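Local structure of 3-methylornithine synthase (Methanosarcina barkeri, 3T7V) at residues 55-69 / 295-309. The protein catalyses the radical-based isomerization of L-lysine to (3R)-3-methyl-D-ornithine, a step of pyrrolysine biosynthesis, using a [4Fe-4S] cluster and S-adenosylmethionine. Sequence-based numbering, arbitrary orientation.
Sequences FGNRVFLNCFIYFST and NIVTSILPPDSQLEG. With MD0 (5-amino-D-isoleucine), chain D.
Phe64 packs against Ser299 and reaches the bound 5-amino-D-isoleucine (MD0). Its CB rests on Ser299 CA at 3.7 Å, and CG, anti to the backbone N (chi1 -179°), carries the ring to the ligand. CG and CD1 then lie near MD0 CA, CE1 approaches MD0 CB at 3.5 Å with CZ close by, and along the other edge CD2 and CE2 meet Glu308 O near the ring plane, 3.3 Å from CE2. A flat, apolar ring suits the place, offering one face to ligand carbons and its polarised C-H edge to a carbonyl. With an alanine here, the ligand's CA and CB would probably lose this wall and a gap would open beside Glu308. Strands 58-68 and 296-300 run parallel in the TIM-barrel-type sheet of the radical SAM fold, joined by backbone hydrogen bonds from Phe60 N to Asn295 O, Val297 N to Phe60 O and Asn62 N to Val297 O. A beta bulge then shifts the pairing by one residue before Phe64 N donates to Ile300 O (2.8 Å). At the bulge, where Ser299 has positive phi (69°), Thr298 OG1 donates to MD0 O and Ser299 OG accepts from MD0 N, both at 2.8 Å; short hydroxyl side chains suit a site so close to the ligand's carboxylate and alpha-amino group, which Ser277 and Arg235 help complete. Towards the cluster, Tyr66 turns its ring edge to Gly309 O, 3.4 Å from CD2. At the far end Asn295 ND2 sits 3.1 Å above the centre of the Phe55 ring, amide and ring planes 80° apart, while Asn295 OD1 accepts from Ile274 N.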
loop_
_atom_site.group_PDB
_atom_site.type_symbol
_atom_site.label_atom_id
_atom_site.label_comp_id
_atom_site.label_asym_id
_atom_site.label_seq_id
_atom_site.Cartn_x
_atom_site.Cartn_y
_atom_site.Cartn_z
ATOM N N PHE A 55 -4.254 12.755 -13.740
ATOM C CA PHE A 55 -3.164 11.819 -14.078
ATOM C C PHE A 55 -3.190 11.301 -15.485
ATOM O O PHE A 55 -2.279 10.553 -15.920
ATOM C CB PHE A 55 -3.115 10.627 -13.081
ATOM C CG PHE A 55 -2.868 11.075 -11.691
ATOM C CD1 PHE A 55 -1.550 11.379 -11.268
ATOM C CD2 PHE A 55 -3.933 11.308 -10.808
ATOM C CE1 PHE A 55 -1.308 11.839 -9.940
ATOM C CE2 PHE A 55 -3.665 11.789 -9.533
ATOM C CZ PHE A 55 -2.385 12.026 -9.050
ATOM N N GLY A 56 -4.222 11.689 -16.231
ATOM C CA GLY A 56 -4.428 11.081 -17.542
ATOM C C GLY A 56 -4.514 9.565 -17.480
ATOM O O GLY A 56 -5.040 9.004 -16.531
ATOM N N ASN A 57 -3.958 8.928 -18.517
ATOM C CA ASN A 57 -3.854 7.480 -18.609
ATOM C C ASN A 57 -2.492 6.989 -18.161
ATOM O O ASN A 57 -2.148 5.868 -18.520
ATOM C CB ASN A 57 -4.129 6.970 -20.026
ATOM C CG ASN A 57 -3.014 7.297 -21.011
ATOM O OD1 ASN A 57 -2.291 8.302 -20.878
ATOM N ND2 ASN A 57 -2.828 6.397 -21.994
ATOM N N ARG A 58 -1.769 7.775 -17.369
ATOM C CA ARG A 58 -0.414 7.444 -16.966
ATOM C C ARG A 58 -0.400 6.821 -15.570
ATOM O O ARG A 58 -1.079 7.277 -14.681
ATOM C CB ARG A 58 0.521 8.659 -17.033
ATOM C CG ARG A 58 0.559 9.398 -18.392
ATOM C CD ARG A 58 0.890 8.511 -19.572
ATOM N NE ARG A 58 2.331 8.254 -19.674
ATOM C CZ ARG A 58 3.262 9.033 -20.255
ATOM N NH1 ARG A 58 2.945 10.205 -20.861
ATOM N NH2 ARG A 58 4.535 8.613 -20.219
ATOM N N VAL A 59 0.375 5.749 -15.395
ATOM C CA VAL A 59 0.319 4.986 -14.162
ATOM C C VAL A 59 1.745 4.897 -13.619
ATOM O O VAL A 59 2.731 4.767 -14.361
ATOM C CB VAL A 59 -0.204 3.527 -14.524
ATOM C CG1 VAL A 59 -0.139 2.619 -13.282
ATOM C CG2 VAL A 59 -1.606 3.595 -15.093
ATOM N N PHE A 60 1.864 4.905 -12.286
ATOM C CA PHE A 60 3.156 4.745 -11.612
ATOM C C PHE A 60 3.337 3.273 -11.229
ATOM O O PHE A 60 2.335 2.547 -11.073
ATOM C CB PHE A 60 3.213 5.649 -10.359
ATOM C CG PHE A 60 3.050 7.105 -10.657
ATOM C CD1 PHE A 60 3.978 7.738 -11.454
ATOM C CD2 PHE A 60 1.967 7.805 -10.162
ATOM C CE1 PHE A 60 3.801 9.116 -11.774
ATOM C CE2 PHE A 60 1.826 9.196 -10.399
ATOM C CZ PHE A 60 2.752 9.798 -11.213
ATOM N N LEU A 61 4.579 2.827 -11.106
ATOM C CA LEU A 61 4.928 1.398 -10.897
ATOM C C LEU A 61 5.886 1.275 -9.708
ATOM O O LEU A 61 6.953 1.906 -9.692
ATOM C CB LEU A 61 5.586 0.809 -12.122
ATOM C CG LEU A 61 4.784 0.941 -13.391
ATOM C CD1 LEU A 61 5.629 0.553 -14.627
ATOM C CD2 LEU A 61 3.523 0.088 -13.301
ATOM N N ASN A 62 5.519 0.479 -8.688
ATOM C CA ASN A 62 6.338 0.361 -7.434
ATOM C C ASN A 62 6.728 -1.090 -7.274
ATOM O O ASN A 62 5.845 -2.005 -7.250
ATOM C CB ASN A 62 5.419 0.780 -6.263
ATOM C CG ASN A 62 6.154 1.024 -4.943
ATOM O OD1 ASN A 62 7.350 1.122 -4.879
ATOM N ND2 ASN A 62 5.344 1.229 -3.884
ATOM N N CYS A 63 8.030 -1.322 -7.206
ATOM C CA CYS A 63 8.502 -2.710 -6.922
ATOM C C CYS A 63 8.460 -2.998 -5.445
ATOM O O CYS A 63 8.668 -2.125 -4.643
ATOM C CB CYS A 63 9.911 -2.779 -7.379
ATOM S SG CYS A 63 10.652 -4.414 -7.306
ATOM N N PHE A 64 8.140 -4.201 -5.069
ATOM C CA PHE A 64 8.044 -4.566 -3.657
ATOM C C PHE A 64 9.155 -5.535 -3.316
ATOM O O PHE A 64 9.234 -6.654 -3.878
ATOM C CB PHE A 64 6.681 -5.271 -3.484
ATOM C CG PHE A 64 6.431 -5.686 -2.047
ATOM C CD1 PHE A 64 6.376 -4.696 -1.063
ATOM C CD2 PHE A 64 6.273 -7.015 -1.675
ATOM C CE1 PHE A 64 6.172 -5.010 0.283
ATOM C CE2 PHE A 64 6.062 -7.347 -0.312
ATOM C CZ PHE A 64 6.024 -6.347 0.635
ATOM N N ILE A 65 9.989 -5.161 -2.369
ATOM C CA ILE A 65 11.119 -5.997 -1.877
ATOM C C ILE A 65 10.942 -6.252 -0.409
ATOM O O ILE A 65 11.273 -5.397 0.453
ATOM C CB ILE A 65 12.474 -5.327 -2.125
ATOM C CG1 ILE A 65 12.657 -4.984 -3.647
ATOM C CG2 ILE A 65 13.613 -6.271 -1.654
ATOM C CD1 ILE A 65 13.988 -4.268 -3.890
ATOM N N TYR A 66 10.413 -7.440 -0.127
ATOM C CA TYR A 66 10.175 -7.858 1.276
ATOM C C TYR A 66 11.473 -8.528 1.704
ATOM O O TYR A 66 11.743 -9.681 1.358
ATOM C CB TYR A 66 8.995 -8.836 1.254
ATOM C CG TYR A 66 8.308 -9.076 2.584
ATOM C CD1 TYR A 66 8.742 -8.560 3.789
ATOM C CD2 TYR A 66 7.178 -9.888 2.584
ATOM C CE1 TYR A 66 8.037 -8.751 4.969
ATOM C CE2 TYR A 66 6.472 -10.116 3.760
ATOM C CZ TYR A 66 6.934 -9.553 4.926
ATOM O OH TYR A 66 6.176 -9.861 6.053
ATOM N N PHE A 67 12.348 -7.741 2.372
ATOM C CA PHE A 67 13.748 -8.167 2.571
ATOM C C PHE A 67 13.998 -8.960 3.864
ATOM O O PHE A 67 15.025 -9.562 4.016
ATOM C CB PHE A 67 14.737 -6.972 2.498
ATOM C CG PHE A 67 14.556 -5.918 3.537
ATOM C CD1 PHE A 67 13.757 -4.844 3.265
ATOM C CD2 PHE A 67 15.167 -6.000 4.787
ATOM C CE1 PHE A 67 13.540 -3.864 4.209
ATOM C CE2 PHE A 67 14.963 -5.052 5.784
ATOM C CZ PHE A 67 14.131 -3.933 5.479
ATOM N N SER A 68 12.980 -8.974 4.734
ATOM C CA SER A 68 13.023 -9.826 5.920
ATOM C C SER A 68 11.624 -10.123 6.376
ATOM O O SER A 68 10.818 -9.186 6.555
ATOM C CB SER A 68 13.788 -9.171 7.071
ATOM O OG SER A 68 13.684 -10.084 8.198
ATOM N N THR A 69 11.315 -11.424 6.551
ATOM C CA THR A 69 9.976 -11.815 6.980
ATOM C C THR A 69 9.937 -12.200 8.426
ATOM O O THR A 69 8.984 -12.815 8.875
ATOM C CB THR A 69 9.359 -12.886 6.109
ATOM O OG1 THR A 69 10.216 -14.027 6.197
ATOM C CG2 THR A 69 9.282 -12.428 4.607
ATOM N N ASN A 295 -4.013 4.747 -9.310
ATOM C CA ASN A 295 -3.029 5.323 -10.288
ATOM C C ASN A 295 -1.590 4.805 -10.142
ATOM O O ASN A 295 -0.718 5.303 -10.782
ATOM C CB ASN A 295 -3.122 6.865 -10.326
ATOM C CG ASN A 295 -2.658 7.516 -9.016
ATOM O OD1 ASN A 295 -2.557 6.905 -8.022
ATOM N ND2 ASN A 295 -2.455 8.779 -9.032
ATOM N N ILE A 296 -1.360 3.907 -9.190
ATOM C CA ILE A 296 -0.026 3.313 -9.001
ATOM C C ILE A 296 -0.195 1.827 -8.777
ATOM O O ILE A 296 -1.051 1.396 -7.989
ATOM C CB ILE A 296 0.782 4.042 -7.861
ATOM C CG1 ILE A 296 2.135 3.350 -7.610
ATOM C CG2 ILE A 296 -0.011 4.124 -6.534
ATOM C CD1 ILE A 296 3.042 4.301 -6.786
ATOM N N VAL A 297 0.624 1.030 -9.394
ATOM C CA VAL A 297 0.520 -0.433 -9.287
ATOM C C VAL A 297 1.666 -0.859 -8.315
ATOM O O VAL A 297 2.791 -0.379 -8.448
ATOM C CB VAL A 297 0.699 -1.155 -10.609
ATOM C CG1 VAL A 297 0.579 -2.672 -10.456
ATOM C CG2 VAL A 297 -0.352 -0.697 -11.632
ATOM N N THR A 298 1.265 -1.629 -7.278
ATOM C CA THR A 298 2.216 -2.023 -6.253
ATOM C C THR A 298 2.203 -3.540 -6.104
ATOM O O THR A 298 1.383 -4.248 -6.692
ATOM C CB THR A 298 1.868 -1.375 -4.891
ATOM O OG1 THR A 298 0.665 -1.968 -4.349
ATOM C CG2 THR A 298 1.718 0.171 -5.003
ATOM N N SER A 299 3.180 -4.004 -5.332
ATOM C CA SER A 299 3.346 -5.453 -5.102
ATOM C C SER A 299 3.816 -6.154 -6.382
ATOM O O SER A 299 3.572 -7.345 -6.612
ATOM C CB SER A 299 2.127 -6.161 -4.506
ATOM O OG SER A 299 2.608 -7.176 -3.536
ATOM N N ILE A 300 4.519 -5.382 -7.228
ATOM C CA ILE A 300 5.196 -5.936 -8.407
ATOM C C ILE A 300 6.500 -6.515 -7.871
ATOM O O ILE A 300 7.235 -5.857 -7.159
ATOM C CB ILE A 300 5.493 -4.827 -9.433
ATOM C CG1 ILE A 300 4.187 -4.069 -9.777
ATOM C CG2 ILE A 300 6.151 -5.485 -10.643
ATOM C CD1 ILE A 300 4.458 -2.911 -10.743
ATOM N N LEU A 301 6.822 -7.744 -8.220
ATOM C CA LEU A 301 8.067 -8.316 -7.724
ATOM C C LEU A 301 9.189 -8.175 -8.711
ATOM O O LEU A 301 8.958 -8.088 -9.937
ATOM C CB LEU A 301 7.864 -9.804 -7.449
ATOM C CG LEU A 301 6.832 -10.067 -6.329
ATOM C CD1 LEU A 301 6.585 -11.560 -6.086
ATOM C CD2 LEU A 301 7.211 -9.473 -4.974
ATOM N N PRO A 302 10.442 -8.151 -8.189
ATOM C CA PRO A 302 11.618 -8.187 -9.033
ATOM C C PRO A 302 11.512 -9.405 -10.002
ATOM O O PRO A 302 10.869 -10.437 -9.653
ATOM C CB PRO A 302 12.733 -8.424 -7.988
ATOM C CG PRO A 302 12.268 -7.748 -6.746
ATOM C CD PRO A 302 10.797 -8.203 -6.767
ATOM N N PRO A 303 12.111 -9.270 -11.217
ATOM C CA PRO A 303 12.133 -10.325 -12.249
ATOM C C PRO A 303 12.701 -11.641 -11.668
ATOM O O PRO A 303 13.785 -11.620 -11.080
ATOM C CB PRO A 303 13.064 -9.749 -13.324
ATOM C CG PRO A 303 12.937 -8.272 -13.235
ATOM C CD PRO A 303 12.616 -7.978 -11.749
ATOM N N ASP A 304 11.995 -12.756 -11.891
ATOM C CA ASP A 304 12.167 -14.024 -11.162
ATOM C C ASP A 304 11.573 -13.792 -9.810
ATOM O O ASP A 304 10.362 -13.699 -9.651
ATOM C CB ASP A 304 13.641 -14.444 -11.023
ATOM C CG ASP A 304 13.997 -14.888 -9.589
ATOM O OD1 ASP A 304 13.431 -15.914 -9.139
ATOM O OD2 ASP A 304 14.881 -14.258 -8.961
ATOM N N SER A 305 12.465 -13.668 -8.853
ATOM C CA SER A 305 12.171 -13.519 -7.500
ATOM C C SER A 305 11.389 -14.679 -6.862
ATOM O O SER A 305 10.319 -15.085 -7.314
ATOM C CB SER A 305 11.491 -12.167 -7.286
ATOM O OG SER A 305 11.778 -11.782 -6.014
ATOM N N GLN A 306 11.958 -15.208 -5.809
ATOM C CA GLN A 306 11.284 -16.095 -4.885
ATOM C C GLN A 306 10.740 -15.236 -3.758
ATOM O O GLN A 306 10.262 -15.738 -2.745
ATOM C CB GLN A 306 12.322 -17.015 -4.292
ATOM C CG GLN A 306 13.651 -16.282 -4.117
ATOM C CD GLN A 306 14.733 -17.102 -3.443
ATOM O OE1 GLN A 306 14.900 -17.015 -2.222
ATOM N NE2 GLN A 306 15.485 -17.891 -4.226
ATOM N N LEU A 307 10.877 -13.904 -3.878
ATOM C CA LEU A 307 10.462 -13.032 -2.743
ATOM C C LEU A 307 8.968 -13.114 -2.546
ATOM O O LEU A 307 8.198 -13.392 -3.464
ATOM C CB LEU A 307 10.816 -11.555 -2.994
ATOM C CG LEU A 307 12.353 -11.262 -3.050
ATOM C CD1 LEU A 307 12.601 -9.802 -3.353
ATOM C CD2 LEU A 307 13.015 -11.665 -1.744
ATOM N N GLU A 308 8.541 -12.811 -1.337
ATOM C CA GLU A 308 7.079 -12.925 -0.986
ATOM C C GLU A 308 6.370 -11.572 -1.057
ATOM O O GLU A 308 6.989 -10.482 -1.027
ATOM C CB GLU A 308 6.984 -13.511 0.447
ATOM C CG GLU A 308 7.452 -15.000 0.351
ATOM C CD GLU A 308 7.565 -15.798 1.578
ATOM O OE1 GLU A 308 7.080 -15.344 2.626
ATOM O OE2 GLU A 308 8.154 -16.938 1.453
ATOM N N GLY A 309 5.054 -11.635 -1.230
ATOM C CA GLY A 309 4.159 -10.492 -0.930
ATOM C C GLY A 309 3.801 -10.594 0.567
ATOM O O GLY A 309 4.415 -11.322 1.345
HETATM C C MD0 D . 1.601 -4.058 -1.513
HETATM N N MD0 D . 2.462 -6.251 -0.926
HETATM O O MD0 D . 1.867 -2.940 -2.001
HETATM C CA MD0 D . 2.674 -4.813 -0.796
HETATM C CB MD0 D . 2.710 -4.411 0.710
HETATM C CD MD0 D . 3.697 -2.513 2.164
HETATM N NE MD0 D . 4.104 -1.115 2.129
HETATM C CG MD0 D . 3.140 -2.917 0.802
HETATM C CG2 MD0 D . 1.365 -4.613 1.453
HETATM O OXT MD0 D . 0.484 -4.581 -1.593
HETATM O O HOH W 1 -0.492 8.353 -12.279
HETATM O O HOH W 2 5.145 -2.317 -4.100
HETATM O O HOH W 3 9.164 -8.948 -2.163
HETATM O O HOH W 4 8.862 -16.061 4.735
#